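Alkyltransferase-like protein 1 (Schizosaccharomyces pombe, PDB 3GVA) recognises DNA carrying O(6)-methylguanine and larger O(6)-alkylguanine adducts, flips the damaged base into a hydrophobic pocket and presents the lesion to nucleotide excision repair. Local coordinates at residues Glu16-Tyr19 / Gly20-Ser23; Arg39-Gly42 / Gln43-His47; Gly74-Arg77 / Gln78-Arg81. All coordinates share one frame; numbering follows the deposited sequence.

Contact 1 (Glu16-Tyr19 / Gly20-Ser23); sequences EIPY and GKVS
Ile17 and Ser23 meet through carbon: the CD1 methyl of Ile17 lies 3.7 Å from CB of Ser23. The other branch of Ile17, CG2, sits anti to the backbone N (chi1 of CG1 -56°), which places it against the returning backbone, 3.5 Å from Lys21 O and 3.9 Å from Val22 CA. With an alanine here, Ser23 CB and the Lys21-Val22 backbone would probably lose the methyls that pack on them, opening a gap. Further round, the aliphatic part of Lys21 crosses the Pro18 ring at a slant, CG to CG 3.6 Å. The lysine chain bends at chi2, and its ammonium end leads off from the ring.

The stretch turns back on itself in a type II beta turn, Pro18 to Lys21, within the loop between helix 3-14 and helix 25-31. One polar bond closes it: Lys21 N gives its hydrogen to Pro18 O at 2.9 Å, with the donor tilted 34° from the carbonyl plane. Gly20 takes the left-handed third position, where a CB would clash with Tyr19 O. Its own N-H bonds to Glu85, while backbone hydrogen bonds join Val22 to Trp106 and Ser23 to Ile60.

Contact 2 (Arg39-Gly42 / Gln43-His47); sequences RQVG and QAMKH
Val41 and Met45 lie one helical turn apart, and their side chains meet through CG1 and CG at 4.4 Å. Met45 CG also rests 3.3 Å from Val41 O, the oxygen that accepts the Met45 N-H at 3.0 Å almost along the C=O axis. CG is set beside the backbone N (chi1 -64°), and the chain then bends twice, at chi2 and chi3, its end leading away from Val41. The Met45 side chain packs on Tyr25, Trp56 and Val59, and Val41 packs on Phe6, Tyr25 and Ala29; this pair fills the side of the helix that faces the body of the domain.

Ala44 comes off a neighbouring side. Its methyl sits 3.4 Å from Val41 O and packs on Tyr7, while its N-H bonds to Gln40 O at 2.8 Å.

Gln43 has a chi1 of -138°, away from the staggered positions, and its CB lies 3.2 Å from Gln40 O. The chain folds at chi2, bringing OE1 back toward the first turn, where one water donates to Arg39 O at 2.8 Å and, weakly, to Gln43 OE1. At the end of the helix, the His47 ring turns one face to Gln43 O, which lies 3.2 Å above its plane and offset toward the rim; Tyr7 meets the same ring with its plane steeply inclined.

Arg39 joins this framework by its backbone, its carbonyl accepting from Gln43 N, while the guanidinium extends from the exposed side. Such a helix, packed on helix 25-31 and bearing an outward arginine, is characteristic of the helix-turn-helix recognition helix of the MGMT family, and Arg39 is the arginine finger that hydrogen-bonds the orphaned cytosine when the damaged base flips out.

Contact 3 (Gly74-Arg77 / Gln78-Arg81); sequences GEQR and QKDR
Arg77 and Arg81 run alongside each other in the same direction, with guanidinium planes 57° apart and Arg77 NH2 at the edge of the Arg81 group, in its plane. The modelled 2.7 Å between Arg77 NH2 and Arg81 NH2 is too short for a comfortable approach of two donors and makes the exact place of at least one of these groups doubtful. The Arg77 chain bends at chi3 (75°), and Glu51 holds its NH2 in a salt bridge.

The Gln76 amide and the Asp80 carboxylate cross at a slant, their planes 20° apart; OE1 and OD1, both acceptors as modelled, stand 3.5 Å from each other.

Four i+4 to i backbone bonds join the two segments, the straightest from Asp80 N to Gln76 O at 2.9 Å (170°).

The remaining polar ends find partners beyond 74-81. Buried Gln78, extended beyond CG, gives NE2 to two backbone oxygens, His57 O and Val59 O, so it ties helix 73-84 to the loop before it. Lys79 NZ forms a salt bridge with Glu83 and a cation-pi contact with Tyr97.

Two arginines one turn apart would probably raise the local positive charge, which the Glu51 carboxylate bound to Arg77 is likely to offset in part.

All three contacts fall within the DNA-binding domain, and none touches another: their nearest atoms are about 7 to 8 Å apart. Contacts 1 and 2 are partly buried, whereas contact 3 is a surface contact. Contact 1 is a loop turn, closed by a single backbone bond, with apolar packing by Ile17 and Pro18. Contacts 2 and 3 each follow one helix, so successive backbone bonds carry both, yet their side chains differ: in 39-47 an apolar side settles against helices 3-14 and 25-31, while 74-81 is dominated by charges and amides. Contacts 1 and 2 lie on opposite sides of the chain's centre. Of the three, contact 2 holds the arginine finger, Arg39, thought to be required for flipping.

Contact 1 (Glu16-Tyr19 / Gly20-Ser23)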
loop_
_atom_site.group_PDB
_atom_site.type_symbol
_atom_site.label_atom_id
_atom_site.label_comp_id
_atom_site.label_asym_id
_atom_site.label_seq_id
_atom_site.Cartn_x
_atom_site.Cartn_y
_atom_site.Cartn_z
ATOM N N GLU A 16 -7.818 4.149 7.070
ATOM C CA GLU A 16 -7.726 3.682 8.446
ATOM C C GLU A 16 -6.360 3.126 8.838
ATOM O O GLU A 16 -6.092 2.954 10.022
ATOM C CB GLU A 16 -8.803 2.642 8.722
ATOM C CG GLU A 16 -10.187 3.235 8.812
ATOM C CD GLU A 16 -11.223 2.195 9.154
ATOM O OE1 GLU A 16 -11.490 1.320 8.304
ATOM O OE2 GLU A 16 -11.763 2.246 10.281
ATOM N N ILE A 17 -5.505 2.822 7.859
ATOM C CA ILE A 17 -4.161 2.316 8.171
ATOM C C ILE A 17 -3.487 3.437 8.962
ATOM O O ILE A 17 -3.405 4.576 8.498
ATOM C CB ILE A 17 -3.321 2.041 6.890
ATOM C CG1 ILE A 17 -4.066 1.076 5.963
ATOM C CG2 ILE A 17 -1.970 1.432 7.268
ATOM C CD1 ILE A 17 -3.389 0.873 4.617
ATOM N N PRO A 18 -3.003 3.135 10.172
ATOM C CA PRO A 18 -2.370 4.223 10.919
ATOM C C PRO A 18 -1.003 4.691 10.438
ATOM O O PRO A 18 -0.285 3.992 9.716
ATOM C CB PRO A 18 -2.342 3.686 12.350
ATOM C CG PRO A 18 -2.246 2.218 12.158
ATOM C CD PRO A 18 -3.199 1.952 11.026
ATOM N N TYR A 19 -0.679 5.915 10.831
ATOM C CA TYR A 19 0.587 6.552 10.518
ATOM C C TYR A 19 1.709 5.582 10.897
ATOM O O TYR A 19 1.673 4.981 11.969
ATOM C CB TYR A 19 0.697 7.832 11.350
ATOM C CG TYR A 19 1.938 8.657 11.130
ATOM C CD1 TYR A 19 1.963 9.667 10.172
ATOM C CD2 TYR A 19 3.073 8.462 11.916
ATOM C CE1 TYR A 19 3.088 10.473 10.005
ATOM C CE2 TYR A 19 4.206 9.261 11.755
ATOM C CZ TYR A 19 4.205 10.265 10.799
ATOM O OH TYR A 19 5.313 11.066 10.644
ATOM N N GLY A 20 2.689 5.410 10.014
ATOM C CA GLY A 20 3.796 4.520 10.325
ATOM C C GLY A 20 3.537 3.036 10.151
ATOM O O GLY A 20 4.412 2.228 10.428
ATOM N N LYS A 21 2.341 2.671 9.701
ATOM C CA LYS A 21 1.996 1.266 9.484
ATOM C C LYS A 21 1.667 1.028 8.013
ATOM O O LYS A 21 1.498 1.974 7.254
ATOM C CB LYS A 21 0.793 0.878 10.346
ATOM C CG LYS A 21 1.057 0.931 11.846
ATOM C CD LYS A 21 2.050 -0.133 12.263
ATOM C CE LYS A 21 2.339 -0.075 13.753
ATOM N NZ LYS A 21 3.351 -1.104 14.135
ATOM N N VAL A 22 1.582 -0.234 7.605
ATOM C CA VAL A 22 1.266 -0.544 6.215
ATOM C C VAL A 22 0.314 -1.723 6.115
ATOM O O VAL A 22 0.049 -2.408 7.103
ATOM C CB VAL A 22 2.550 -0.877 5.383
ATOM C CG1 VAL A 22 3.553 0.274 5.478
ATOM C CG2 VAL A 22 3.186 -2.182 5.866
ATOM N N SER A 23 -0.209 -1.956 4.919
ATOM C CA SER A 23 -1.099 -3.084 4.701
ATOM C C SER A 23 -0.925 -3.553 3.261
ATOM O O SER A 23 -0.074 -3.028 2.532
ATOM C CB SER A 23 -2.556 -2.695 4.973
ATOM O OG SER A 23 -3.367 -3.856 5.057
#

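Contact 2 (Arg39-Gly42 / Gln43-His47)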
loop_
_atom_site.group_PDB
_atom_site.type_symbol
_atom_site.label_atom_id
_atom_site.label_comp_id
_atom_site.label_asym_id
_atom_site.label_seq_id
_atom_site.Cartn_x
_atom_site.Cartn_y
_atom_site.Cartn_z
ATOM N N ARG A 39 -7.538 -8.608 -6.125
ATOM C CA ARG A 39 -7.141 -7.962 -7.370
ATOM C C ARG A 39 -7.973 -6.716 -7.628
ATOM O O ARG A 39 -7.481 -5.746 -8.210
ATOM C CB ARG A 39 -7.230 -8.938 -8.549
ATOM C CG ARG A 39 -6.141 -10.015 -8.513
ATOM C CD ARG A 39 -6.138 -10.879 -9.776
ATOM N NE ARG A 39 -5.672 -10.147 -10.950
ATOM C CZ ARG A 39 -5.751 -10.607 -12.196
ATOM N NH1 ARG A 39 -6.278 -11.798 -12.436
ATOM N NH2 ARG A 39 -5.300 -9.876 -13.205
ATOM N N GLN A 40 -9.226 -6.738 -7.183
ATOM C CA GLN A 40 -10.109 -5.588 -7.344
ATOM C C GLN A 40 -9.589 -4.458 -6.466
ATOM O O GLN A 40 -9.613 -3.292 -6.865
ATOM C CB GLN A 40 -11.545 -5.932 -6.935
ATOM C CG GLN A 40 -12.306 -6.787 -7.936
ATOM C CD GLN A 40 -11.728 -8.175 -8.082
ATOM O OE1 GLN A 40 -11.460 -8.855 -7.093
ATOM N NE2 GLN A 40 -11.545 -8.612 -9.323
ATOM N N VAL A 41 -9.134 -4.811 -5.265
ATOM C CA VAL A 41 -8.572 -3.823 -4.351
ATOM C C VAL A 41 -7.384 -3.180 -5.064
ATOM O O VAL A 41 -7.231 -1.956 -5.067
ATOM C CB VAL A 41 -8.082 -4.483 -3.047
ATOM C CG1 VAL A 41 -7.283 -3.478 -2.205
ATOM C CG2 VAL A 41 -9.265 -5.000 -2.261
ATOM N N GLY A 42 -6.545 -4.017 -5.677
ATOM C CA GLY A 42 -5.393 -3.503 -6.401
ATOM C C GLY A 42 -5.806 -2.547 -7.508
ATOM O O GLY A 42 -5.135 -1.554 -7.775
ATOM N N GLN A 43 -6.927 -2.845 -8.150
ATOM C CA GLN A 43 -7.447 -2.009 -9.223
ATOM C C GLN A 43 -7.903 -0.665 -8.644
ATOM O O GLN A 43 -7.618 0.396 -9.200
ATOM C CB GLN A 43 -8.616 -2.726 -9.897
ATOM C CG GLN A 43 -8.644 -2.626 -11.415
ATOM C CD GLN A 43 -7.396 -3.196 -12.066
ATOM O OE1 GLN A 43 -6.993 -4.321 -11.778
ATOM N NE2 GLN A 43 -6.782 -2.420 -12.956
ATOM N N ALA A 44 -8.615 -0.714 -7.526
ATOM C CA ALA A 44 -9.084 0.510 -6.879
ATOM C C ALA A 44 -7.900 1.422 -6.578
ATOM O O ALA A 44 -7.935 2.625 -6.843
ATOM C CB ALA A 44 -9.815 0.176 -5.582
ATOM N N MET A 45 -6.848 0.833 -6.019
ATOM C CA MET A 45 -5.652 1.580 -5.655
ATOM C C MET A 45 -4.940 2.141 -6.875
ATOM O O MET A 45 -4.400 3.250 -6.838
ATOM C CB MET A 45 -4.693 0.685 -4.856
ATOM C CG MET A 45 -5.261 0.232 -3.529
ATOM S SD MET A 45 -5.909 1.644 -2.613
ATOM C CE MET A 45 -4.365 2.468 -2.171
ATOM N N LYS A 46 -4.951 1.380 -7.961
ATOM C CA LYS A 46 -4.288 1.820 -9.181
ATOM C C LYS A 46 -5.036 2.940 -9.901
ATOM O O LYS A 46 -4.439 3.694 -10.664
ATOM C CB LYS A 46 -4.069 0.625 -10.115
ATOM C CG LYS A 46 -3.159 -0.440 -9.508
ATOM C CD LYS A 46 -2.813 -1.546 -10.496
ATOM C CE LYS A 46 -1.910 -1.036 -11.612
ATOM N NZ LYS A 46 -1.354 -2.148 -12.441
ATOM N N HIS A 47 -6.331 3.070 -9.638
ATOM C CA HIS A 47 -7.122 4.116 -10.280
ATOM C C HIS A 47 -7.163 5.427 -9.495
ATOM O O HIS A 47 -7.833 6.372 -9.906
ATOM C CB HIS A 47 -8.548 3.618 -10.532
ATOM C CG HIS A 47 -8.627 2.492 -11.518
ATOM N ND1 HIS A 47 -9.822 1.915 -11.894
ATOM C CD2 HIS A 47 -7.660 1.836 -12.203
ATOM C CE1 HIS A 47 -9.588 0.952 -12.769
ATOM N NE2 HIS A 47 -8.285 0.883 -12.973
HETATM O O HOH W 1 -4.948 -5.512 -9.444
#

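Contact 3 (Gly74-Arg77 / Gln78-Arg81)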
loop_
_atom_site.group_PDB
_atom_site.type_symbol
_atom_site.label_atom_id
_atom_site.label_comp_id
_atom_site.label_asym_id
_atom_site.label_seq_id
_atom_site.Cartn_x
_atom_site.Cartn_y
_atom_site.Cartn_z
ATOM N N GLY A 74 6.042 7.465 -8.819
ATOM C CA GLY A 74 5.154 6.978 -7.778
ATOM C C GLY A 74 5.902 6.187 -6.720
ATOM O O GLY A 74 5.691 6.371 -5.522
ATOM N N GLU A 75 6.781 5.297 -7.164
ATOM C CA GLU A 75 7.566 4.484 -6.246
ATOM C C GLU A 75 8.475 5.365 -5.380
ATOM O O GLU A 75 8.661 5.097 -4.190
ATOM C CB GLU A 75 8.377 3.456 -7.038
ATOM C CG GLU A 75 7.492 2.389 -7.689
ATOM C CD GLU A 75 8.245 1.467 -8.633
ATOM O OE1 GLU A 75 7.636 0.490 -9.126
ATOM O OE2 GLU A 75 9.444 1.715 -8.887
ATOM N N GLN A 76 9.019 6.424 -5.976
ATOM C CA GLN A 76 9.885 7.352 -5.245
ATOM C C GLN A 76 9.038 8.108 -4.222
ATOM O O GLN A 76 9.472 8.337 -3.091
ATOM C CB GLN A 76 10.544 8.342 -6.210
ATOM C CG GLN A 76 11.471 9.358 -5.543
ATOM C CD GLN A 76 12.641 8.707 -4.834
ATOM O OE1 GLN A 76 12.492 8.145 -3.745
ATOM N NE2 GLN A 76 13.815 8.769 -5.454
ATOM N N ARG A 77 7.830 8.493 -4.628
ATOM C CA ARG A 77 6.922 9.193 -3.730
ATOM C C ARG A 77 6.585 8.270 -2.563
ATOM O O ARG A 77 6.649 8.675 -1.403
ATOM C CB ARG A 77 5.635 9.597 -4.458
ATOM C CG ARG A 77 5.857 10.544 -5.624
ATOM C CD ARG A 77 4.549 10.978 -6.272
ATOM N NE ARG A 77 3.834 11.957 -5.461
ATOM C CZ ARG A 77 2.773 12.645 -5.877
ATOM N NH1 ARG A 77 2.295 12.464 -7.101
ATOM N NH2 ARG A 77 2.192 13.522 -5.068
ATOM N N GLN A 78 6.240 7.022 -2.869
ATOM C CA GLN A 78 5.905 6.075 -1.808
ATOM C C GLN A 78 7.064 5.895 -0.833
ATOM O O GLN A 78 6.865 5.905 0.384
ATOM C CB GLN A 78 5.490 4.722 -2.387
ATOM C CG GLN A 78 5.244 3.666 -1.318
ATOM C CD GLN A 78 4.362 2.535 -1.813
ATOM O OE1 GLN A 78 4.451 2.127 -2.963
ATOM N NE2 GLN A 78 3.513 2.021 -0.939
ATOM N N LYS A 79 8.273 5.737 -1.359
ATOM C CA LYS A 79 9.439 5.578 -0.500
ATOM C C LYS A 79 9.606 6.813 0.384
ATOM O O LYS A 79 9.737 6.693 1.599
ATOM C CB LYS A 79 10.701 5.359 -1.342
ATOM C CG LYS A 79 11.972 5.208 -0.519
ATOM C CD LYS A 79 13.137 4.734 -1.382
ATOM C CE LYS A 79 14.409 4.586 -0.560
ATOM N NZ LYS A 79 14.880 5.890 -0.011
ATOM N N ASP A 80 9.588 7.995 -0.230
ATOM C CA ASP A 80 9.732 9.253 0.503
ATOM C C ASP A 80 8.715 9.358 1.637
ATOM O O ASP A 80 9.054 9.713 2.767
ATOM C CB ASP A 80 9.539 10.452 -0.433
ATOM C CG ASP A 80 10.812 10.840 -1.183
ATOM O OD1 ASP A 80 11.865 10.216 -0.960
ATOM O OD2 ASP A 80 10.758 11.784 -2.000
ATOM N N ARG A 81 7.464 9.047 1.324
ATOM C CA ARG A 81 6.399 9.131 2.305
ATOM C C ARG A 81 6.514 8.106 3.414
ATOM O O ARG A 81 6.263 8.422 4.572
ATOM C CB ARG A 81 5.045 9.010 1.616
ATOM C CG ARG A 81 4.849 10.032 0.513
ATOM C CD ARG A 81 3.418 10.039 0.008
ATOM N NE ARG A 81 3.271 10.830 -1.210
ATOM C CZ ARG A 81 2.119 11.353 -1.623
ATOM N NH1 ARG A 81 1.017 11.173 -0.906
ATOM N NH2 ARG A 81 2.067 12.050 -2.750
#